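Local coordinates for alpha-galactosidase 1 (Saccharomyces cerevisiae, PDB 3LRK), which hydrolyses terminal, non-reducing alpha-D-galactose residues from alpha-galactosides such as galactose oligosaccharides and galactomannans, working as a secreted homotetrameric GH27 glycosidase, at the interface of chains A and B. Coordinates in Å, arbitrary orientation; residue numbers count along the deposited sequence, not the author numbering. Chains: chain A/B, Alpha-galactosidase 1.

Contact 1: the interface of chains A and B. Residues chain A 19-21, 198; chain B 119-123, 152.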
loop_
_atom_site.group_PDB
_atom_site.type_symbol
_atom_site.label_atom_id
_atom_site.label_comp_id
_atom_site.label_asym_id
_atom_site.label_seq_id
_atom_site.Cartn_x
_atom_site.Cartn_y
_atom_site.Cartn_z
ATOM N N VAL A 19 20.453 -17.898 -5.682
ATOM C CA VAL A 19 20.560 -19.387 -5.845
ATOM C C VAL A 19 20.447 -20.086 -4.511
ATOM O O VAL A 19 20.917 -19.584 -3.490
ATOM C CB VAL A 19 21.901 -19.847 -6.476
ATOM C CG1 VAL A 19 21.654 -20.628 -7.758
ATOM C CG2 VAL A 19 22.847 -18.678 -6.684
ATOM N N SER A 20 19.806 -21.244 -4.540
ATOM C CA SER A 20 19.662 -22.120 -3.397
ATOM C C SER A 20 19.399 -23.493 -4.010
ATOM O O SER A 20 18.912 -23.559 -5.141
ATOM C CB SER A 20 18.483 -21.674 -2.516
ATOM O OG SER A 20 17.221 -21.892 -3.136
ATOM N N PRO A 21 19.726 -24.586 -3.287
ATOM C CA PRO A 21 19.367 -25.896 -3.827
ATOM C C PRO A 21 17.853 -26.081 -3.873
ATOM O O PRO A 21 17.129 -25.426 -3.114
ATOM C CB PRO A 21 19.979 -26.884 -2.824
ATOM C CG PRO A 21 20.170 -26.105 -1.559
ATOM C CD PRO A 21 20.424 -24.684 -1.989
ATOM N N SER A 198 10.470 -20.662 -2.565
ATOM C CA SER A 198 11.553 -21.607 -2.921
ATOM C C SER A 198 11.904 -22.642 -1.851
ATOM O O SER A 198 12.208 -23.804 -2.172
ATOM C CB SER A 198 12.809 -20.862 -3.392
ATOM O OG SER A 198 13.454 -20.207 -2.314
ATOM N N TYR B 119 19.833 -19.724 3.472
ATOM C CA TYR B 119 21.019 -19.673 2.622
ATOM C C TYR B 119 21.410 -18.233 2.391
ATOM O O TYR B 119 20.600 -17.324 2.568
ATOM C CB TYR B 119 20.735 -20.296 1.248
ATOM C CG TYR B 119 20.177 -21.688 1.309
ATOM C CD1 TYR B 119 18.811 -21.921 1.104
ATOM C CD2 TYR B 119 21.007 -22.779 1.590
ATOM C CE1 TYR B 119 18.292 -23.208 1.148
ATOM C CE2 TYR B 119 20.500 -24.066 1.648
ATOM C CZ TYR B 119 19.142 -24.273 1.433
ATOM O OH TYR B 119 18.652 -25.545 1.499
ATOM N N THR B 120 22.655 -18.039 1.955
ATOM C CA THR B 120 23.114 -16.744 1.491
ATOM C C THR B 120 22.564 -16.523 0.088
ATOM O O THR B 120 21.979 -17.429 -0.511
ATOM C CB THR B 120 24.650 -16.662 1.480
ATOM O OG1 THR B 120 25.172 -17.600 0.523
ATOM C CG2 THR B 120 25.208 -16.982 2.869
ATOM N N CYS B 121 22.761 -15.326 -0.443
ATOM C CA CYS B 121 22.275 -15.018 -1.784
ATOM C C CYS B 121 22.863 -15.918 -2.883
ATOM O O CYS B 121 22.180 -16.232 -3.858
ATOM C CB CYS B 121 22.473 -13.543 -2.092
ATOM S SG CYS B 121 21.519 -12.456 -1.005
ATOM N N ALA B 122 24.112 -16.349 -2.707
ATOM C CA ALA B 122 24.744 -17.289 -3.641
ATOM C C ALA B 122 24.517 -18.760 -3.285
ATOM O O ALA B 122 25.078 -19.652 -3.926
ATOM C CB ALA B 122 26.235 -16.986 -3.782
ATOM N N GLY B 123 23.707 -19.010 -2.256
ATOM C CA GLY B 123 23.269 -20.364 -1.905
ATOM C C GLY B 123 24.132 -21.136 -0.934
ATOM O O GLY B 123 24.017 -22.359 -0.839
ATOM N N TYR B 152 16.613 -15.645 1.176
ATOM C CA TYR B 152 16.047 -16.895 1.720
ATOM C C TYR B 152 15.580 -16.808 3.172
ATOM O O TYR B 152 15.887 -17.676 4.004
ATOM C CB TYR B 152 17.022 -18.067 1.471
ATOM C CG TYR B 152 17.340 -18.148 -0.001
ATOM C CD1 TYR B 152 18.592 -17.767 -0.486
ATOM C CD2 TYR B 152 16.362 -18.550 -0.918
ATOM C CE1 TYR B 152 18.877 -17.796 -1.851
ATOM C CE2 TYR B 152 16.635 -18.586 -2.294
ATOM C CZ TYR B 152 17.900 -18.224 -2.743
ATOM O OH TYR B 152 18.179 -18.238 -4.089
#
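The first modelled residues of chain A, probably the mature N-terminus left by signal-peptide removal, lie across two tyrosine-bearing loops of chain B in this part of the tetramer interface. The tight part gathers around B:Tyr152. A:Val19 N, likely the terminal amino group, donates to the phenol oxygen B:Tyr152 OH at 2.8 Å and, in the carbonyl plane, to B:Cys121 O at 3.0 Å with a C=O...N angle of 160°. These two bonds carry the grip; A:Val19 O is 3.1 Å from B:Tyr152 OH, but the phenol sits alongside the carbonyl group, at most a weak contact. A:Ser20 CB then sits over one face of the B:Tyr152 ring, offset toward the rim, and its other flank meets B:Tyr119 CD1 at 3.6 Å; the methylene is wedged between two aromatic rings. With CG beside the backbone N and anti to the carbonyl carbon (chi1 -55°), B:Tyr152 points its hydroxyl at A:Val19 N. A:Pro21 approaches B:Tyr119 tip to tip and lays its CD over the ring face, 3.8 Å from the centroid. An alanine in place of B:Tyr152 would probably loosen the chain A terminus, because the phenol partner of A:Val19 and the ring face under A:Ser20 would both go. Packing is looser on the flanks. A:Val19 reaches toward B:Ala122 with one methyl branch, CG2, no nearer than 3.7 Å to its carbonyl oxygen O, and A:Ser198 arrives from another part of chain A. Its hydroxyl OG lies in plane at the edge of the B:Tyr152 ring, 3.6 Å from CE2.

Contact 2: the interface of chains A and B. Residues chain A 192, 194-195, 228, 248-249, 251-252; chain B 188, 190, 220, 222, 231-234.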
loop_
_atom_site.group_PDB
_atom_site.type_symbol
_atom_site.label_atom_id
_atom_site.label_comp_id
_atom_site.label_asym_id
_atom_site.label_seq_id
_atom_site.Cartn_x
_atom_site.Cartn_y
_atom_site.Cartn_z
ATOM N N LEU A 192 3.487 -11.705 -1.812
ATOM C CA LEU A 192 4.858 -11.743 -2.368
ATOM C C LEU A 192 5.498 -13.129 -2.416
ATOM O O LEU A 192 6.662 -13.321 -2.019
ATOM C CB LEU A 192 5.765 -10.733 -1.648
ATOM C CG LEU A 192 5.227 -9.301 -1.543
ATOM C CD1 LEU A 192 5.993 -8.509 -0.489
ATOM C CD2 LEU A 192 5.274 -8.576 -2.893
ATOM N N PHE A 194 6.968 -14.968 -4.514
ATOM C CA PHE A 194 8.303 -15.133 -5.133
ATOM C C PHE A 194 9.449 -15.059 -4.105
ATOM O O PHE A 194 10.544 -15.609 -4.326
ATOM C CB PHE A 194 8.511 -14.093 -6.258
ATOM C CG PHE A 194 8.505 -12.665 -5.766
ATOM C CD1 PHE A 194 9.643 -12.115 -5.167
ATOM C CD2 PHE A 194 7.359 -11.883 -5.885
ATOM C CE1 PHE A 194 9.632 -10.823 -4.683
ATOM C CE2 PHE A 194 7.344 -10.579 -5.407
ATOM C CZ PHE A 194 8.491 -10.052 -4.804
ATOM N N TYR A 195 9.197 -14.376 -2.983
ATOM C CA TYR A 195 10.211 -14.241 -1.934
ATOM C C TYR A 195 10.341 -15.504 -1.062
ATOM O O TYR A 195 11.447 -15.844 -0.624
ATOM C CB TYR A 195 9.885 -13.048 -1.029
ATOM C CG TYR A 195 10.542 -11.728 -1.368
ATOM C CD1 TYR A 195 9.814 -10.540 -1.265
ATOM C CD2 TYR A 195 11.887 -11.647 -1.756
ATOM C CE1 TYR A 195 10.382 -9.318 -1.533
ATOM C CE2 TYR A 195 12.477 -10.399 -2.027
ATOM C CZ TYR A 195 11.711 -9.244 -1.915
ATOM O OH TYR A 195 12.247 -7.994 -2.174
ATOM N N TYR A 228 2.667 -5.827 -9.606
ATOM C CA TYR A 228 3.168 -7.160 -9.246
ATOM C C TYR A 228 2.792 -7.551 -7.817
ATOM O O TYR A 228 2.653 -8.728 -7.513
ATOM C CB TYR A 228 4.700 -7.237 -9.420
ATOM C CG TYR A 228 5.426 -6.148 -8.662
ATOM C CD1 TYR A 228 5.806 -6.330 -7.334
ATOM C CD2 TYR A 228 5.707 -4.925 -9.266
ATOM C CE1 TYR A 228 6.454 -5.313 -6.621
ATOM C CE2 TYR A 228 6.353 -3.906 -8.568
ATOM C CZ TYR A 228 6.725 -4.111 -7.248
ATOM O OH TYR A 228 7.351 -3.107 -6.557
ATOM N N PRO A 248 9.573 -8.355 -13.141
ATOM C CA PRO A 248 10.563 -8.154 -12.075
ATOM C C PRO A 248 10.884 -9.428 -11.278
ATOM O O PRO A 248 11.899 -9.467 -10.598
ATOM C CB PRO A 248 9.889 -7.112 -11.163
ATOM C CG PRO A 248 8.439 -7.338 -11.353
ATOM C CD PRO A 248 8.286 -7.696 -12.819
ATOM N N MET A 249 10.045 -10.461 -11.400
ATOM C CA MET A 249 10.137 -11.667 -10.551
ATOM C C MET A 249 11.170 -12.710 -10.960
ATOM O O MET A 249 11.459 -13.620 -10.182
ATOM C CB MET A 249 8.778 -12.348 -10.435
ATOM C CG MET A 249 7.679 -11.451 -9.850
ATOM S SD MET A 249 6.212 -12.468 -9.745
ATOM C CE MET A 249 4.965 -11.273 -9.238
ATOM N N GLN A 251 14.320 -12.670 -11.089
ATOM C CA GLN A 251 15.455 -12.687 -10.171
ATOM C C GLN A 251 15.242 -13.563 -8.937
ATOM O O GLN A 251 16.204 -13.925 -8.268
ATOM C CB GLN A 251 15.813 -11.255 -9.739
ATOM C CG GLN A 251 14.723 -10.574 -8.918
ATOM C CD GLN A 251 14.967 -9.088 -8.742
ATOM O OE1 GLN A 251 14.305 -8.259 -9.365
ATOM N NE2 GLN A 251 15.924 -8.748 -7.906
ATOM N N ASN A 252 13.980 -13.883 -8.635
ATOM C CA ASN A 252 13.642 -14.758 -7.519
ATOM C C ASN A 252 13.230 -16.170 -7.931
ATOM O O ASN A 252 12.737 -16.939 -7.112
ATOM C CB ASN A 252 12.588 -14.105 -6.609
ATOM C CG ASN A 252 13.210 -13.155 -5.603
ATOM O OD1 ASN A 252 13.345 -11.971 -5.873
ATOM N ND2 ASN A 252 13.634 -13.686 -4.455
ATOM N N TRP B 188 17.878 -4.239 2.281
ATOM C CA TRP B 188 17.390 -3.438 1.147
ATOM C C TRP B 188 16.253 -2.441 1.481
ATOM O O TRP B 188 15.461 -2.070 0.602
ATOM C CB TRP B 188 16.936 -4.358 0.007
ATOM C CG TRP B 188 17.751 -5.616 -0.147
ATOM C CD1 TRP B 188 19.125 -5.713 -0.275
ATOM C CD2 TRP B 188 17.244 -6.954 -0.221
ATOM N NE1 TRP B 188 19.487 -7.038 -0.401
ATOM C CE2 TRP B 188 18.357 -7.817 -0.383
ATOM C CE3 TRP B 188 15.950 -7.511 -0.173
ATOM C CZ2 TRP B 188 18.216 -9.211 -0.501
ATOM C CZ3 TRP B 188 15.812 -8.904 -0.296
ATOM C CH2 TRP B 188 16.939 -9.731 -0.452
ATOM N N GLN B 190 13.761 -3.031 3.448
ATOM C CA GLN B 190 12.494 -3.765 3.512
ATOM C C GLN B 190 11.864 -3.597 4.879
ATOM O O GLN B 190 12.542 -3.744 5.908
ATOM C CB GLN B 190 12.742 -5.248 3.216
ATOM C CG GLN B 190 11.510 -6.129 3.070
ATOM C CD GLN B 190 11.890 -7.585 2.830
ATOM O OE1 GLN B 190 12.514 -8.236 3.683
ATOM N NE2 GLN B 190 11.520 -8.105 1.658
ATOM N N ARG B 220 14.516 -5.078 -13.167
ATOM C CA ARG B 220 14.911 -5.801 -11.948
ATOM C C ARG B 220 14.868 -4.914 -10.693
ATOM O O ARG B 220 15.032 -5.413 -9.578
ATOM C CB ARG B 220 16.306 -6.426 -12.115
ATOM C CG ARG B 220 16.373 -7.518 -13.189
ATOM C CD ARG B 220 17.814 -7.799 -13.608
ATOM N NE ARG B 220 18.419 -6.665 -14.314
ATOM C CZ ARG B 220 19.637 -6.682 -14.851
ATOM N NH1 ARG B 220 20.387 -7.772 -14.759
ATOM N NH2 ARG B 220 20.112 -5.610 -15.481
ATOM N N PRO B 222 12.032 -2.548 -9.761
ATOM C CA PRO B 222 10.729 -1.996 -10.157
ATOM C C PRO B 222 10.260 -0.745 -9.395
ATOM O O PRO B 222 9.384 -0.029 -9.893
ATOM C CB PRO B 222 9.768 -3.175 -9.939
ATOM C CG PRO B 222 10.388 -3.958 -8.845
ATOM C CD PRO B 222 11.886 -3.858 -9.095
ATOM N N LYS B 231 8.141 -2.696 -2.003
ATOM C CA LYS B 231 7.818 -4.080 -1.643
ATOM C C LYS B 231 8.619 -5.129 -2.429
ATOM O O LYS B 231 8.519 -6.334 -2.167
ATOM C CB LYS B 231 6.308 -4.338 -1.767
ATOM C CG LYS B 231 5.420 -3.407 -0.888
ATOM C CD LYS B 231 5.610 -3.658 0.611
ATOM C CE LYS B 231 4.519 -2.941 1.416
ATOM N NZ LYS B 231 4.684 -3.117 2.895
ATOM N N TYR B 232 9.409 -4.665 -3.386
ATOM C CA TYR B 232 10.297 -5.536 -4.149
ATOM C C TYR B 232 11.566 -4.756 -4.444
ATOM O O TYR B 232 11.684 -4.154 -5.508
ATOM C CB TYR B 232 9.640 -5.968 -5.468
ATOM C CG TYR B 232 10.218 -7.223 -6.097
ATOM C CD1 TYR B 232 9.535 -7.882 -7.131
ATOM C CD2 TYR B 232 11.427 -7.770 -5.655
ATOM C CE1 TYR B 232 10.051 -9.054 -7.705
ATOM C CE2 TYR B 232 11.951 -8.926 -6.221
ATOM C CZ TYR B 232 11.256 -9.568 -7.242
ATOM O OH TYR B 232 11.770 -10.726 -7.788
ATOM N N ALA B 233 12.497 -4.745 -3.488
ATOM C CA ALA B 233 13.714 -3.930 -3.592
ATOM C C ALA B 233 14.514 -4.205 -4.870
ATOM O O ALA B 233 14.999 -3.272 -5.534
ATOM C CB ALA B 233 14.592 -4.119 -2.364
ATOM N N GLY B 234 14.628 -5.486 -5.203
ATOM C CA GLY B 234 15.287 -5.932 -6.427
ATOM C C GLY B 234 16.757 -5.560 -6.442
ATOM O O GLY B 234 17.392 -5.476 -5.387
HETATM O O HOH W 1 11.776 -5.452 -0.628
HETATM O O HOH W 2 14.525 -7.969 -3.682
HETATM O O HOH W 3 6.427 -1.913 -4.116
#
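Helix 193-196, the 3-10 helix 247-252 and the loops holding A:Leu192 and A:Tyr228 meet three chain B loops, around residues 188-190, 220-222 and 231-234. B:Tyr232 is the plug, hiding 152 Å² against chain A. With CG anti to the backbone N (chi1 -159°), it reaches tip to tip toward A:Phe194, and the rings stack with centroids 4.0 Å apart and planes 20° apart. A:Tyr195 meets the same ring edge-to-face, while A:Tyr228 crosses obliquely at its base, CE1 to B:Tyr232 CB 3.5 Å. At the far end B:Tyr232 OH donates to a lone pair of the amide oxygen A:Asn252 OD1 at 2.8 Å; the carbonyl A:Pro248 O, 3.1 Å from OH, is a second possible acceptor. A:Gln251 OE1 lies 2.9 Å from B:Arg220 O, a clash of two acceptors as modelled, which suggests that the amide may be turned over. Water completes the seam: A:Tyr195 OH binds two waters, held in turn by B:Ala233 N and B:Gly234 N, and a third joins A:Tyr228 OH to B:Lys231 N. In the GH27 catalytic barrel, both chains use the segment after strand 182-185 and the loop after strand 203-205, braced by disulfides Cys221-Cys237 and Cys223-Cys230, but with different residues of each, and chain A adds the 3-10 helix 247-252.

Contact 1 and contact 2 are neighbouring patches of one A-B interface, their C-alpha centres about 15 Å apart. They share no residue, but on chain A the segment after strand 182-185 serves both, with A:Ser198 in contact 1 and helix 193-196 in contact 2. The centre of contact 1 is about 10 Å from the nucleophile B:Asp149, that of contact 2 about 22 Å from A:Asp149. Contact 2 nevertheless includes the substrate-binding residue A:Gln251. Since the enzyme is a homotetramer, assembly may therefore help to shape the surroundings of the active sites.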